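Side-chain contacts in twin-arginine translocation pathway signal protein (Burkholderia phytofirmans, PDB 2RJO), which binds beta-D-galactopyranose in the cleft between its two lobes and is probably a periplasmic sugar-binding protein: residues V79-C84 against V91-N96; T6-S11 against I259-G264. All blocks are in the same frame, centred on the assembly; numbering follows the deposited sequence.

Contact 1 (V79-C84 against V91-N96). With GAL (beta-D-galactopyranose), chain B.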
ATOM      1  N   VAL A  79       9.359  -6.429 -15.924  1.00 20.39           N
ATOM      2  CA  VAL A  79       8.764  -7.013 -17.115  1.00 21.05           C
ATOM      3  C   VAL A  79       7.522  -6.243 -17.552  1.00 20.22           C
ATOM      4  O   VAL A  79       7.286  -6.079 -18.750  1.00 20.57           O
ATOM      5  CB  VAL A  79       8.430  -8.493 -16.908  1.00 21.81           C
ATOM      6  CG1 VAL A  79       7.461  -8.663 -15.774  1.00 24.93           C
ATOM      7  CG2 VAL A  79       7.876  -9.068 -18.177  1.00 23.57           C
ATOM      8  N   ILE A  80       6.740  -5.756 -16.591  1.00 17.96           N
ATOM      9  CA  ILE A  80       5.550  -4.982 -16.917  1.00 18.68           C
ATOM     10  C   ILE A  80       5.967  -3.698 -17.616  1.00 18.12           C
ATOM     11  O   ILE A  80       5.398  -3.324 -18.631  1.00 17.21           O
ATOM     12  CB  ILE A  80       4.757  -4.609 -15.647  1.00 18.02           C
ATOM     13  CG1 ILE A  80       4.156  -5.867 -15.028  1.00 16.93           C
ATOM     14  CG2 ILE A  80       3.679  -3.570 -15.980  1.00 17.11           C
ATOM     15  CD1 ILE A  80       3.466  -5.615 -13.707  1.00 18.58           C
ATOM     16  N   VAL A  81       6.966  -3.027 -17.056  1.00 19.03           N
ATOM     17  CA  VAL A  81       7.459  -1.783 -17.628  1.00 21.20           C
ATOM     18  C   VAL A  81       8.043  -2.001 -19.021  1.00 22.54           C
ATOM     19  O   VAL A  81       7.891  -1.160 -19.898  1.00 23.67           O
ATOM     20  CB  VAL A  81       8.538  -1.165 -16.735  1.00 20.93           C
ATOM     21  CG1 VAL A  81       9.201  -0.003 -17.451  1.00 22.74           C
ATOM     22  CG2 VAL A  81       7.927  -0.715 -15.425  1.00 19.82           C
ATOM     23  N   GLU A  82       8.713  -3.136 -19.215  1.00 23.87           N
ATOM     24  CA  GLU A  82       9.308  -3.458 -20.503  1.00 23.87           C
ATOM     25  C   GLU A  82       8.199  -3.658 -21.520  1.00 23.33           C
ATOM     26  O   GLU A  82       8.287  -3.164 -22.636  1.00 22.26           O
ATOM     27  CB  GLU A  82      10.134  -4.736 -20.406  1.00 26.84           C
ATOM     28  CG  GLU A  82      11.598  -4.541 -20.012  1.00 31.59           C
ATOM     29  CD  GLU A  82      12.195  -5.780 -19.352  1.00 34.49           C
ATOM     30  OE1 GLU A  82      11.691  -6.910 -19.598  1.00 35.25           O
ATOM     31  OE2 GLU A  82      13.177  -5.627 -18.590  1.00 35.66           O
ATOM     32  N   ALA A  83       7.157  -4.387 -21.123  1.00 23.17           N
ATOM     33  CA  ALA A  83       6.025  -4.658 -22.000  1.00 22.81           C
ATOM     34  C   ALA A  83       5.308  -3.373 -22.426  1.00 23.10           C
ATOM     35  O   ALA A  83       4.924  -3.218 -23.583  1.00 23.60           O
ATOM     36  CB  ALA A  83       5.048  -5.600 -21.302  1.00 24.15           C
ATOM     37  N   CYS A  84       5.127  -2.448 -21.492  1.00 23.43           N
ATOM     38  CA  CYS A  84       4.460  -1.189 -21.811  1.00 23.52           C
ATOM     39  C   CYS A  84       5.316  -0.347 -22.742  1.00 22.53           C
ATOM     40  O   CYS A  84       4.820   0.234 -23.706  1.00 23.07           O
ATOM     41  CB  CYS A  84       4.184  -0.397 -20.529  1.00 22.59           C
ATOM     42  SG  CYS A  84       2.996  -1.166 -19.419  1.00 25.73           S
ATOM     43  N   VAL A  91       2.878   3.741 -18.171  1.00 20.35           N
ATOM     44  CA  VAL A  91       2.624   3.047 -16.915  1.00 20.13           C
ATOM     45  C   VAL A  91       3.180   3.727 -15.674  1.00 20.55           C
ATOM     46  O   VAL A  91       4.243   4.345 -15.707  1.00 20.86           O
ATOM     47  CB  VAL A  91       3.209   1.621 -16.975  1.00 21.69           C
ATOM     48  CG1 VAL A  91       4.728   1.698 -17.135  1.00 22.35           C
ATOM     49  CG2 VAL A  91       2.838   0.840 -15.720  1.00 21.00           C
ATOM     50  N   THR A  92       2.444   3.588 -14.579  1.00 19.81           N
ATOM     51  CA  THR A  92       2.832   4.142 -13.291  1.00 21.16           C
ATOM     52  C   THR A  92       2.899   2.968 -12.320  1.00 20.64           C
ATOM     53  O   THR A  92       2.024   2.107 -12.322  1.00 21.84           O
ATOM     54  CB  THR A  92       1.795   5.179 -12.789  1.00 22.14           C
ATOM     55  OG1 THR A  92       1.981   6.411 -13.494  1.00 23.82           O
ATOM     56  CG2 THR A  92       1.950   5.435 -11.289  1.00 24.08           C
ATOM     57  N   THR A  93       3.948   2.936 -11.506  1.00 22.02           N
ATOM     58  CA  THR A  93       4.131   1.862 -10.534  1.00 21.17           C
ATOM     59  C   THR A  93       3.829   2.324  -9.114  1.00 19.78           C
ATOM     60  O   THR A  93       4.053   3.478  -8.768  1.00 18.47           O
ATOM     61  CB  THR A  93       5.577   1.312 -10.588  1.00 20.04           C
ATOM     62  OG1 THR A  93       5.729   0.504 -11.757  1.00 24.95           O
ATOM     63  CG2 THR A  93       5.873   0.459  -9.373  1.00 28.00           C
ATOM     64  N   ILE A  94       3.320   1.406  -8.301  1.00 19.42           N
ATOM     65  CA  ILE A  94       2.991   1.705  -6.915  1.00 19.24           C
ATOM     66  C   ILE A  94       3.609   0.663  -5.987  1.00 19.92           C
ATOM     67  O   ILE A  94       3.427  -0.530  -6.195  1.00 20.19           O
ATOM     68  CB  ILE A  94       1.463   1.672  -6.669  1.00 18.60           C
ATOM     69  CG1 ILE A  94       0.728   2.495  -7.728  1.00 17.13           C
ATOM     70  CG2 ILE A  94       1.154   2.226  -5.287  1.00 18.18           C
ATOM     71  CD1 ILE A  94       0.988   3.979  -7.632  1.00 17.86           C
ATOM     72  N   TRP A  95       4.341   1.117  -4.973  1.00 20.78           N
ATOM     73  CA  TRP A  95       4.933   0.220  -3.981  1.00 19.69           C
ATOM     74  C   TRP A  95       6.110  -0.681  -4.361  1.00 20.25           C
ATOM     75  O   TRP A  95       7.215  -0.495  -3.862  1.00 21.03           O
ATOM     76  CB  TRP A  95       3.847  -0.686  -3.373  1.00 17.78           C
ATOM     77  CG  TRP A  95       2.834  -0.004  -2.463  1.00 17.47           C
ATOM     78  CD1 TRP A  95       1.476  -0.058  -2.570  1.00 18.39           C
ATOM     79  CD2 TRP A  95       3.109   0.822  -1.319  1.00 16.50           C
ATOM     80  NE1 TRP A  95       0.886   0.684  -1.570  1.00 18.26           N
ATOM     81  CE2 TRP A  95       1.863   1.232  -0.789  1.00 16.40           C
ATOM     82  CE3 TRP A  95       4.281   1.253  -0.693  1.00 16.33           C
ATOM     83  CZ2 TRP A  95       1.765   2.055   0.337  1.00 15.17           C
ATOM     84  CZ3 TRP A  95       4.179   2.079   0.434  1.00 16.73           C
ATOM     85  CH2 TRP A  95       2.932   2.465   0.929  1.00 15.49           C
ATOM     86  N   ASN A  96       5.871  -1.664  -5.226  1.00 19.32           N
ATOM     87  CA  ASN A  96       6.906  -2.640  -5.578  1.00 19.49           C
ATOM     88  C   ASN A  96       7.669  -2.479  -6.894  1.00 20.34           C
ATOM     89  O   ASN A  96       7.079  -2.315  -7.959  1.00 21.24           O
ATOM     90  CB  ASN A  96       6.306  -4.057  -5.547  1.00 19.56           C
ATOM     91  CG  ASN A  96       5.612  -4.385  -4.236  1.00 19.78           C
ATOM     92  OD1 ASN A  96       6.215  -4.345  -3.170  1.00 20.36           O
ATOM     93  ND2 ASN A  96       4.329  -4.716  -4.318  1.00 22.12           N
TER
HETATM   94  C1  GAL B 368      -1.193  -4.513   0.142  1.00 19.20           C
HETATM   95  C2  GAL B 368      -0.978  -3.709   1.445  1.00 17.63           C
HETATM   96  C3  GAL B 368      -0.352  -2.343   1.085  1.00 19.02           C
HETATM   97  C4  GAL B 368       0.988  -2.589   0.370  1.00 18.98           C
HETATM   98  C5  GAL B 368       0.675  -3.428  -0.901  1.00 20.12           C
HETATM   99  C6  GAL B 368       1.974  -3.699  -1.630  1.00 18.74           C
HETATM  100  O1  GAL B 368      -1.760  -5.794   0.472  1.00 17.94           O
HETATM  101  O2  GAL B 368      -2.234  -3.497   2.089  1.00 18.75           O
HETATM  102  O3  GAL B 368      -0.114  -1.585   2.270  1.00 16.35           O
HETATM  103  O4  GAL B 368       1.844  -3.334   1.236  1.00 18.39           O
HETATM  104  O5  GAL B 368       0.079  -4.717  -0.536  1.00 19.35           O
HETATM  105  O6  GAL B 368       1.669  -4.456  -2.786  1.00 16.32           O
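Val91 lies against the last turn of segment 79-84, its CB facing Cys84 SG at 3.7 Å. Cys84 projects its sulfur at the strand because SG stands anti to the carbonyl carbon (chi1 -66°); Cys84 CB, beside it, meets Val91 CG1 at 4.0 Å. The two methyls of Val91 divide the helix surface between them: CG1 runs in beside Cys84 and approaches Val81 CG2 to 4.4 Å, whereas CG2 is directed toward Ile80, whose branch methyl CG2 answers at 4.5 Å. Val81 CG2 also reaches Thr93, one step along the same strand face, at the hydroxyl OG1. The closest packing is at Cys84; the methyls of Ile80 and Val81 stand farther off. All the touching residues are buried, and the joint is mainly apolar: a thiol and branched methyls, with the Thr93 hydroxyl at its border. The axes of segments 79-84 and 91-94 run nearly antiparallel, at 170°, and pass 9.4 Å apart.

Beyond the strand's end the chain turns into the sugar pocket. The Trp95 indole presents one face to galactose, with GAL C4 lying 3.8 Å above its plane and displaced toward the rim, a CH-pi type of sugar packing. Asn96 ND2 gives a weak hydrogen bond to GAL O6 (3.1 Å, 133°) and another bond to Pro71 O. Trp95 NE1 is bonded to Tyr19 OH, which helps fix the turn of the ring, and Arg154 makes a cation-pi contact with it.

Helix 74-87 and strand 90-94 are the second half of a beta-alpha-beta unit that starts with strand 65-69. Strand 90-94 pairs in parallel with 65-69 and 110-115 on its two edges; Ile80 also packs on Ile51 and Ile54 of helix 47-60, and Val81 on Tyr110 of strand 110-115.

Contact 2 (T6-S11 against I259-G264)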
ATOM      1  N   THR A   6      -8.470   6.009 -25.484  1.00 21.40           N
ATOM      2  CA  THR A   6      -7.398   5.457 -24.684  1.00 20.79           C
ATOM      3  C   THR A   6      -8.065   4.631 -23.593  1.00 21.42           C
ATOM      4  O   THR A   6      -9.107   5.018 -23.075  1.00 21.40           O
ATOM      5  CB  THR A   6      -6.559   6.569 -24.024  1.00 20.84           C
ATOM      6  OG1 THR A   6      -5.778   7.236 -25.024  1.00 20.76           O
ATOM      7  CG2 THR A   6      -5.635   5.981 -22.978  1.00 17.28           C
ATOM      8  N   THR A   7      -7.486   3.483 -23.262  1.00 21.72           N
ATOM      9  CA  THR A   7      -8.054   2.650 -22.212  1.00 20.89           C
ATOM     10  C   THR A   7      -7.289   2.883 -20.918  1.00 20.56           C
ATOM     11  O   THR A   7      -6.072   3.039 -20.924  1.00 21.49           O
ATOM     12  CB  THR A   7      -7.990   1.140 -22.585  1.00 21.80           C
ATOM     13  OG1 THR A   7      -8.807   0.897 -23.737  1.00 21.47           O
ATOM     14  CG2 THR A   7      -8.512   0.283 -21.448  1.00 20.20           C
ATOM     15  N   LEU A   8      -8.008   2.950 -19.808  1.00 19.09           N
ATOM     16  CA  LEU A   8      -7.357   3.124 -18.525  1.00 19.78           C
ATOM     17  C   LEU A   8      -7.478   1.780 -17.810  1.00 21.22           C
ATOM     18  O   LEU A   8      -8.566   1.200 -17.760  1.00 21.87           O
ATOM     19  CB  LEU A   8      -8.043   4.236 -17.718  1.00 20.17           C
ATOM     20  CG  LEU A   8      -8.005   5.646 -18.315  1.00 18.70           C
ATOM     21  CD1 LEU A   8      -8.732   6.613 -17.407  1.00 17.96           C
ATOM     22  CD2 LEU A   8      -6.567   6.086 -18.512  1.00 19.33           C
ATOM     23  N   ALA A   9      -6.367   1.273 -17.278  1.00 21.71           N
ATOM     24  CA  ALA A   9      -6.390  -0.004 -16.575  1.00 18.87           C
ATOM     25  C   ALA A   9      -5.660   0.080 -15.244  1.00 19.21           C
ATOM     26  O   ALA A   9      -4.712   0.851 -15.088  1.00 15.35           O
ATOM     27  CB  ALA A   9      -5.772  -1.082 -17.430  1.00 19.70           C
ATOM     28  N   CYS A  10      -6.117  -0.715 -14.282  1.00 20.29           N
ATOM     29  CA  CYS A  10      -5.511  -0.742 -12.959  1.00 20.28           C
ATOM     30  C   CYS A  10      -5.281  -2.188 -12.526  1.00 20.86           C
ATOM     31  O   CYS A  10      -6.223  -2.987 -12.454  1.00 22.52           O
ATOM     32  CB  CYS A  10      -6.414  -0.025 -11.960  1.00 22.83           C
ATOM     33  SG  CYS A  10      -5.690   0.194 -10.326  1.00 26.95           S
ATOM     34  N   SER A  11      -4.023  -2.526 -12.255  1.00 18.13           N
ATOM     35  CA  SER A  11      -3.661  -3.877 -11.840  1.00 19.87           C
ATOM     36  C   SER A  11      -3.248  -3.953 -10.377  1.00 18.61           C
ATOM     37  O   SER A  11      -2.411  -3.178  -9.910  1.00 17.76           O
ATOM     38  CB  SER A  11      -2.514  -4.416 -12.701  1.00 19.12           C
ATOM     39  OG  SER A  11      -2.073  -5.675 -12.212  1.00 20.34           O
ATOM     40  N   ILE A 259      -4.788   9.044  -9.083  1.00 20.21           N
ATOM     41  CA  ILE A 259      -3.647   9.874  -9.438  1.00 20.10           C
ATOM     42  C   ILE A 259      -2.647   9.133 -10.338  1.00 20.43           C
ATOM     43  O   ILE A 259      -2.128   9.711 -11.286  1.00 21.38           O
ATOM     44  CB  ILE A 259      -2.921  10.388  -8.173  1.00 19.16           C
ATOM     45  CG1 ILE A 259      -2.259  11.740  -8.468  1.00 16.29           C
ATOM     46  CG2 ILE A 259      -1.857   9.376  -7.727  1.00 19.73           C
ATOM     47  CD1 ILE A 259      -3.226  12.830  -8.878  1.00 16.78           C
ATOM     48  N   GLY A 260      -2.393   7.858 -10.046  1.00 19.40           N
ATOM     49  CA  GLY A 260      -1.470   7.083 -10.861  1.00 18.20           C
ATOM     50  C   GLY A 260      -1.841   7.171 -12.332  1.00 17.79           C
ATOM     51  O   GLY A 260      -0.984   7.430 -13.183  1.00 18.33           O
ATOM     52  N   LEU A 261      -3.126   6.966 -12.623  1.00 16.46           N
ATOM     53  CA  LEU A 261      -3.641   7.038 -13.988  1.00 16.07           C
ATOM     54  C   LEU A 261      -3.619   8.475 -14.521  1.00 17.71           C
ATOM     55  O   LEU A 261      -3.369   8.699 -15.695  1.00 17.46           O
ATOM     56  CB  LEU A 261      -5.077   6.521 -14.041  1.00 15.91           C
ATOM     57  CG  LEU A 261      -5.369   5.050 -13.756  1.00 14.75           C
ATOM     58  CD1 LEU A 261      -6.873   4.848 -13.790  1.00 12.64           C
ATOM     59  CD2 LEU A 261      -4.685   4.157 -14.784  1.00 14.47           C
ATOM     60  N   SER A 262      -3.902   9.438 -13.651  1.00 17.91           N
ATOM     61  CA  SER A 262      -3.902  10.834 -14.053  1.00 19.05           C
ATOM     62  C   SER A 262      -2.515  11.219 -14.588  1.00 19.63           C
ATOM     63  O   SER A 262      -2.403  11.799 -15.668  1.00 19.90           O
ATOM     64  CB  SER A 262      -4.286  11.714 -12.863  1.00 19.62           C
ATOM     65  OG  SER A 262      -4.380  13.072 -13.237  1.00 20.87           O
HETATM   66  N   MSE A 263      -1.467  10.893 -13.834  1.00 19.43           N
HETATM   67  CA  MSE A 263      -0.092  11.183 -14.250  1.00 20.73           C
HETATM   68  C   MSE A 263       0.156  10.549 -15.613  1.00 20.09           C
HETATM   69  O   MSE A 263       0.643  11.195 -16.549  1.00 20.53           O
HETATM   70  CB  MSE A 263       0.919  10.586 -13.265  1.00 19.22           C
HETATM   71  CG  MSE A 263       1.070  11.328 -11.958  1.00 23.02           C
HETATM   72 SE   MSE A 263       2.116  10.432 -10.797  1.00 20.01          SE
HETATM   73  CE  MSE A 263       1.110  10.473  -9.391  1.00 24.82           C
ATOM     74  N   GLY A 264      -0.182   9.267 -15.704  1.00 18.62           N
ATOM     75  CA  GLY A 264       0.010   8.537 -16.936  1.00 18.99           C
ATOM     76  C   GLY A 264      -0.727   9.124 -18.122  1.00 20.34           C
ATOM     77  O   GLY A 264      -0.159   9.218 -19.206  1.00 22.68           O
TER
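Leu261 extends from helix 253-268 across to strand 7-12, setting its forked end against Leu8 and the backbone of Ala9. CG stands anti to the carbonyl carbon (chi1 -66°) and the chain continues extended (chi2 176°), which carries both methyls forward to the strand. They have different targets. CD1 meets Leu8 CB at 4.1 Å, touching the root of that side chain, while CD2 comes to 3.3 Å from Ala9 O and 4.2 Å from Ala9 N, so it rests on the peptide backbone itself.

Leu8 points toward the helix, whereas the methyl of Ala9 points away from it. Ala9 therefore takes part through its main chain, on which Leu261 CD2 rests. The closest pair of CA atoms is Leu8 with Leu261, 7.1 Å apart.

Strand 7-12 lies between strands 38-42 and 65-69 in the parallel part of the sheet, and helix 253-268 packs on this face of it. Leu8 also touches Ala31 of helix 18-34, and Leu261 touches Phe30 of that helix and Asn68 of strand 65-69, so the leucine pair fills the junction of two helices with the sheet.

The chemistry is almost wholly apolar, with 148 Å² buried over both sides. The polar atom that comes closest, Ala9 O, meets a methyl, which offers it no conventional donor; the association therefore rests on shape and exclusion of water, without a directional bond between the two segments.

Contacts 1 and 2 bring helices to the same sheet in one lobe, their centres about 12 Å apart, and along the chain contact 1 is nested within the loop that contact 2 closes. They touch directly: Thr92, which points away from helix 74-87, places OG1 3.2 Å from Gly260 O of helix 253-268 in a probable hydrogen bond. Strand 90-94 is thus engaged by a different helix on each face. The galactose pocket begins where that strand ends, with Trp95 and Asn96 in contact 1. Contact 2 supplies no residue to the pocket and belongs to the lobe's core, although Arg13, just past strand 7-12, does bind the sugar.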